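Local coordinates for protein P47 (Clostridium botulinum, PDB 6EKT) that may belong to a progenitor complex that protects botulinum neurotoxin in the host gut, and has a fold resembling tubular lipid-binding proteins, at residues S78-R83 with E110-F115; D405-T410 with F430-N435. All blocks are in the same frame, centred on the assembly; numbering follows the deposited sequence.

Contact 1 comes first along the chain and is complete before contact 2 begins. It pairs two neighbouring strands, 81-88 and 108-118, of one antiparallel sheet. Contact 2 packs helix 403-409 on strand 430-434 of a second antiparallel sheet. Their centres lie about 24 Å apart, and the nearest atoms are about 8 Å apart without touching. Strand 193-199 of the second sheet reaches Leu-82 and Leu-113 of contact 1. Strand 411-413, just after the helix of contact 2, is an outer strand of the first sheet. Chain from late in the sequence thus joins a sheet built mainly of early strands, in an elongated protein of TULIP-like structure.

Contact 1. Residues S78-R83 with E110-F115; sequences SSNFLR and EIKLDF
Ser-78 reaches Glu-110 through a weak hydrogen bond from OG to OE2. It also opens a type II' turn through Ser-79 that closes at Phe-81. Asn-80 makes two bonds to the second strand. Its backbone O accepts from Leu-113 N at 3.2 Å, and its OD1 accepts from Lys-112 NZ at 2.8 Å. The ammonium sits above the carbonyl plane, 44° out of it. Two bends near the end of the chain, at chi3 and chi4, curl the lysine back to this oxygen.

Phe-81 lies opposite Lys-112 in a non-hydrogen-bonded pair. Its CD2 is 3.4 Å from Lys-112 N, and its CE1 is near Lys-112 NZ. Lys-140 makes a cation-pi contact with the same ring.

The pairing is antiparallel, between adjacent strands in the N-terminal domain, whose fold closely resembles that of OrfX2.

Leu-82 and Ile-111 form the hydrogen-bonded pair. Leu-82 N to Ile-111 O and Ile-111 N to Leu-82 O are both 2.9 Å. On the other face from Phe-81, Leu-82 CG meets Leu-113 CD1 at 3.8 Å. Phe-196 touches both leucines.

Arg-83 grips Glu-110 side-on. In this salt bridge, Arg-83 NE and NH2 lie 2.8 and 3.0 Å from Glu-110 OE1, with that oxygen in the guanidinium plane. The carboxylate is turned only 15° from this plane, and its OE2 forms a salt bridge with Lys-140.

Contact 2. Residues D405-T410 with F430-N435; sequences DLINNT and FCIQGN
Ile-432 on the strand meets Ile-407 and Leu-406 on the helix. These three buried residues carry nearly all of the contact. The side chains that meet are all apolar, and no hydrogen bond crosses between the segments.

Ile-432 points toward the helix and uses two branches. The CD1 methyl at the end of its longer branch touches Leu-406 CD1 at 3.7 Å. The same methyl lies 4.2 Å from Leu-406 CB. These two side chains lie roughly perpendicular. The shorter branch, CG2, serves Ile-407 and lies 4.1 Å from its CD1. One strand residue therefore engages two successive helix residues.

Ile-407 works through the end of its chain. CG1 stands roughly anti to the backbone N (chi1 -152°), and chi2 is also extended at 168°. With both torsions extended, CD1 is carried to the strand backbone. Ile-407 CD1 comes 3.7 Å from Ile-432 O and 4.3 Å from Gly-434 N. The methyl therefore lies against the strand backbone as well as a side chain. Ile-407 and Ile-432 run alongside each other, head to tail.

Leu-406 also points toward the strand, but only its CB and CD1 come close to Ile-432.

The arrangement is a short helix laid across a sheet. Helix and strand directions differ by 85°, and their axes approach to 9.4 Å. Strand 430-434 runs between strands 238-242 and 421-426 in its antiparallel sheet. Ile-407 also touches Val-238 and Leu-240 of the first neighbour, while Ile-432 touches Val-421 of the second. Met-251 of helix 244-252 packs against Leu-406 and Phe-430, so that a second helix joins helix 403-409 beside this part of the sheet.

Contact 1. Residues S78-R83 with E110-F115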
loop_
_atom_site.group_PDB
_atom_site.type_symbol
_atom_site.label_atom_id
_atom_site.label_comp_id
_atom_site.label_asym_id
_atom_site.label_seq_id
_atom_site.Cartn_x
_atom_site.Cartn_y
_atom_site.Cartn_z
ATOM N N SER A 78 -10.088 2.303 18.979
ATOM C CA SER A 78 -11.154 2.336 18.070
ATOM C C SER A 78 -10.818 3.308 16.996
ATOM O O SER A 78 -10.322 4.380 17.286
ATOM C CB SER A 78 -12.368 2.874 18.799
ATOM O OG SER A 78 -12.062 4.032 19.559
ATOM N N SER A 79 -11.081 2.922 15.765
ATOM C CA SER A 79 -10.933 3.808 14.629
ATOM C C SER A 79 -9.692 4.688 14.566
ATOM O O SER A 79 -8.614 4.164 14.438
ATOM C CB SER A 79 -12.209 4.649 14.455
ATOM O OG SER A 79 -12.336 5.657 15.399
ATOM N N ASN A 80 -9.897 5.996 14.696
ATOM C CA ASN A 80 -8.860 6.972 14.615
ATOM C C ASN A 80 -8.264 7.418 15.938
ATOM O O ASN A 80 -7.751 8.455 16.024
ATOM C CB ASN A 80 -9.296 8.166 13.795
ATOM C CG ASN A 80 -10.617 8.708 14.229
ATOM O OD1 ASN A 80 -10.831 8.914 15.374
ATOM N ND2 ASN A 80 -11.497 8.961 13.294
ATOM N N PHE A 81 -8.422 6.619 16.958
ATOM C CA PHE A 81 -7.760 6.818 18.255
ATOM C C PHE A 81 -6.665 5.780 18.425
ATOM O O PHE A 81 -6.805 4.634 17.976
ATOM C CB PHE A 81 -8.751 6.611 19.422
ATOM C CG PHE A 81 -9.749 7.714 19.596
ATOM C CD1 PHE A 81 -10.981 7.673 18.924
ATOM C CD2 PHE A 81 -9.484 8.779 20.468
ATOM C CE1 PHE A 81 -11.917 8.685 19.110
ATOM C CE2 PHE A 81 -10.410 9.797 20.644
ATOM C CZ PHE A 81 -11.629 9.749 19.961
ATOM N N LEU A 82 -5.593 6.163 19.113
ATOM C CA LEU A 82 -4.689 5.183 19.695
ATOM C C LEU A 82 -5.005 5.019 21.169
ATOM O O LEU A 82 -5.171 6.020 21.875
ATOM C CB LEU A 82 -3.226 5.627 19.576
ATOM C CG LEU A 82 -2.502 5.602 18.247
ATOM C CD1 LEU A 82 -1.069 6.047 18.487
ATOM C CD2 LEU A 82 -2.520 4.222 17.599
ATOM N N ARG A 83 -5.081 3.772 21.628
ATOM C CA ARG A 83 -5.141 3.493 23.068
ATOM C C ARG A 83 -3.722 3.430 23.643
ATOM O O ARG A 83 -2.857 2.767 23.071
ATOM C CB ARG A 83 -5.903 2.204 23.355
ATOM C CG ARG A 83 -6.313 2.109 24.821
ATOM C CD ARG A 83 -7.182 0.909 25.092
ATOM N NE ARG A 83 -8.547 1.030 24.557
ATOM C CZ ARG A 83 -9.474 0.079 24.679
ATOM N NH1 ARG A 83 -9.196 -1.058 25.308
ATOM N NH2 ARG A 83 -10.680 0.253 24.165
ATOM N N GLU A 110 -7.280 7.100 25.497
ATOM C CA GLU A 110 -7.352 7.048 24.050
ATOM C C GLU A 110 -7.193 8.454 23.517
ATOM O O GLU A 110 -7.884 9.372 23.957
ATOM C CB GLU A 110 -8.658 6.408 23.571
ATOM C CG GLU A 110 -8.564 4.902 23.522
ATOM C CD GLU A 110 -9.793 4.224 22.944
ATOM O OE1 GLU A 110 -9.979 3.039 23.251
ATOM O OE2 GLU A 110 -10.567 4.852 22.177
ATOM N N ILE A 111 -6.265 8.631 22.571
ATOM C CA ILE A 111 -6.010 9.957 22.020
ATOM C C ILE A 111 -6.136 9.872 20.510
ATOM O O ILE A 111 -5.582 8.956 19.890
ATOM C CB ILE A 111 -4.637 10.543 22.452
ATOM C CG1 ILE A 111 -4.503 10.554 24.000
ATOM C CG2 ILE A 111 -4.449 11.950 21.877
ATOM C CD1 ILE A 111 -3.214 11.146 24.560
ATOM N N LYS A 112 -6.861 10.830 19.945
ATOM C CA LYS A 112 -7.053 10.922 18.499
ATOM C C LYS A 112 -5.731 11.255 17.794
ATOM O O LYS A 112 -4.899 11.981 18.343
ATOM C CB LYS A 112 -8.095 11.994 18.194
ATOM C CG LYS A 112 -8.603 11.970 16.759
ATOM C CD LYS A 112 -9.665 13.018 16.496
ATOM C CE LYS A 112 -11.030 12.656 17.077
ATOM N NZ LYS A 112 -11.571 11.416 16.482
ATOM N N LEU A 113 -5.544 10.690 16.600
ATOM C CA LEU A 113 -4.488 11.132 15.685
ATOM C C LEU A 113 -5.140 11.930 14.571
ATOM O O LEU A 113 -6.265 11.626 14.161
ATOM C CB LEU A 113 -3.687 9.950 15.118
ATOM C CG LEU A 113 -3.071 8.894 16.064
ATOM C CD1 LEU A 113 -2.089 7.976 15.352
ATOM C CD2 LEU A 113 -2.367 9.493 17.273
ATOM N N ASP A 114 -4.469 12.982 14.123
ATOM C CA ASP A 114 -4.888 13.696 12.934
ATOM C C ASP A 114 -3.669 14.060 12.093
ATOM O O ASP A 114 -2.543 14.033 12.591
ATOM C CB ASP A 114 -5.697 14.950 13.301
ATOM C CG ASP A 114 -7.181 14.659 13.434
ATOM O OD1 ASP A 114 -7.786 14.129 12.469
ATOM O OD2 ASP A 114 -7.743 14.939 14.520
ATOM N N PHE A 115 -3.915 14.371 10.826
ATOM C CA PHE A 115 -2.860 14.867 9.935
ATOM C C PHE A 115 -2.791 16.385 10.071
ATOM O O PHE A 115 -3.810 17.059 9.963
ATOM C CB PHE A 115 -3.123 14.433 8.499
ATOM C CG PHE A 115 -3.001 12.949 8.291
ATOM C CD1 PHE A 115 -4.105 12.105 8.470
ATOM C CD2 PHE A 115 -1.780 12.390 7.924
ATOM C CE1 PHE A 115 -3.991 10.732 8.287
ATOM C CE2 PHE A 115 -1.666 11.014 7.736
ATOM C CZ PHE A 115 -2.762 10.195 7.919
#

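Contact 2. Residues D405-T410 with F430-N435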
loop_
_atom_site.group_PDB
_atom_site.type_symbol
_atom_site.label_atom_id
_atom_site.label_comp_id
_atom_site.label_asym_id
_atom_site.label_seq_id
_atom_site.Cartn_x
_atom_site.Cartn_y
_atom_site.Cartn_z
ATOM N N ASP A 405 12.267 2.320 -2.883
ATOM C CA ASP A 405 11.805 3.680 -3.204
ATOM C C ASP A 405 10.295 3.853 -3.038
ATOM O O ASP A 405 9.852 4.858 -2.471
ATOM C CB ASP A 405 12.229 4.129 -4.608
ATOM C CG ASP A 405 13.736 4.267 -4.759
ATOM O OD1 ASP A 405 14.477 4.349 -3.756
ATOM O OD2 ASP A 405 14.191 4.276 -5.913
ATOM N N LEU A 406 9.514 2.877 -3.506
ATOM C CA LEU A 406 8.058 2.933 -3.323
ATOM C C LEU A 406 7.688 3.025 -1.850
ATOM O O LEU A 406 6.893 3.886 -1.445
ATOM C CB LEU A 406 7.330 1.743 -3.989
ATOM C CG LEU A 406 7.376 1.624 -5.516
ATOM C CD1 LEU A 406 6.406 0.554 -5.986
ATOM C CD2 LEU A 406 7.083 2.937 -6.239
ATOM N N ILE A 407 8.302 2.170 -1.039
ATOM C CA ILE A 407 7.921 2.107 0.368
ATOM C C ILE A 407 8.427 3.353 1.139
ATOM O O ILE A 407 7.878 3.688 2.183
ATOM C CB ILE A 407 8.240 0.707 0.977
ATOM C CG1 ILE A 407 7.280 0.370 2.138
ATOM C CG2 ILE A 407 9.720 0.569 1.281
ATOM C CD1 ILE A 407 7.317 -1.083 2.598
ATOM N N ASN A 408 9.412 4.062 0.560
ATOM C CA ASN A 408 9.941 5.319 1.115
ATOM C C ASN A 408 9.385 6.605 0.505
ATOM O O ASN A 408 9.657 7.681 1.014
ATOM C CB ASN A 408 11.472 5.354 1.012
ATOM C CG ASN A 408 12.133 4.407 1.978
ATOM O OD1 ASN A 408 11.643 4.175 3.086
ATOM N ND2 ASN A 408 13.238 3.836 1.559
ATOM N N ASN A 409 8.590 6.488 -0.556
ATOM C CA ASN A 409 8.147 7.655 -1.336
ATOM C C ASN A 409 7.144 8.608 -0.657
ATOM O O ASN A 409 7.276 9.837 -0.752
ATOM C CB ASN A 409 7.549 7.186 -2.664
ATOM C CG ASN A 409 7.302 8.330 -3.610
ATOM O OD1 ASN A 409 8.245 8.910 -4.173
ATOM N ND2 ASN A 409 6.040 8.700 -3.759
ATOM N N THR A 410 6.121 8.034 -0.024
ATOM C CA THR A 410 4.937 8.776 0.386
ATOM C C THR A 410 4.797 8.823 1.906
ATOM O O THR A 410 4.690 9.901 2.469
ATOM C CB THR A 410 3.667 8.217 -0.307
ATOM O OG1 THR A 410 3.829 8.346 -1.724
ATOM C CG2 THR A 410 2.392 8.978 0.128
ATOM N N PHE A 430 -1.027 -5.435 -4.995
ATOM C CA PHE A 430 0.408 -5.679 -4.970
ATOM C C PHE A 430 0.987 -5.219 -3.628
ATOM O O PHE A 430 0.855 -4.047 -3.265
ATOM C CB PHE A 430 1.057 -4.952 -6.163
ATOM C CG PHE A 430 2.490 -5.320 -6.413
ATOM C CD1 PHE A 430 2.832 -6.575 -6.945
ATOM C CD2 PHE A 430 3.512 -4.398 -6.166
ATOM C CE1 PHE A 430 4.165 -6.901 -7.194
ATOM C CE2 PHE A 430 4.849 -4.720 -6.424
ATOM C CZ PHE A 430 5.173 -5.969 -6.942
ATOM N N CYS A 431 1.640 -6.136 -2.912
ATOM C CA CYS A 431 2.044 -5.864 -1.524
ATOM C C CYS A 431 3.547 -5.951 -1.361
ATOM O O CYS A 431 4.153 -6.973 -1.687
ATOM C CB CYS A 431 1.331 -6.804 -0.560
ATOM S SG CYS A 431 1.739 -6.510 1.177
ATOM N N ILE A 432 4.128 -4.857 -0.892
ATOM C CA ILE A 432 5.561 -4.759 -0.608
ATOM C C ILE A 432 5.691 -4.676 0.919
ATOM O O ILE A 432 5.042 -3.845 1.534
ATOM C CB ILE A 432 6.179 -3.507 -1.279
ATOM C CG1 ILE A 432 6.077 -3.612 -2.819
ATOM C CG2 ILE A 432 7.630 -3.306 -0.836
ATOM C CD1 ILE A 432 6.299 -2.298 -3.562
ATOM N N GLN A 433 6.513 -5.541 1.511
ATOM C CA GLN A 433 6.718 -5.534 2.973
ATOM C C GLN A 433 8.204 -5.409 3.250
ATOM O O GLN A 433 9.040 -5.879 2.445
ATOM C CB GLN A 433 6.164 -6.804 3.620
ATOM C CG GLN A 433 4.653 -6.991 3.513
ATOM C CD GLN A 433 4.230 -8.454 3.596
ATOM O OE1 GLN A 433 5.006 -9.352 3.264
ATOM N NE2 GLN A 433 3.002 -8.703 4.041
ATOM N N GLY A 434 8.529 -4.760 4.367
ATOM C CA GLY A 434 9.920 -4.536 4.768
ATOM C C GLY A 434 10.188 -4.465 6.270
ATOM O O GLY A 434 9.265 -4.523 7.103
ATOM N N ASN A 435 11.474 -4.370 6.602
ATOM C CA ASN A 435 11.910 -4.118 7.970
ATOM C C ASN A 435 11.982 -2.633 8.225
ATOM O O ASN A 435 12.344 -1.858 7.338
ATOM C CB ASN A 435 13.273 -4.768 8.247
ATOM C CG ASN A 435 13.180 -6.278 8.382
ATOM O OD1 ASN A 435 12.145 -6.817 8.800
ATOM N ND2 ASN A 435 14.269 -6.976 8.047
#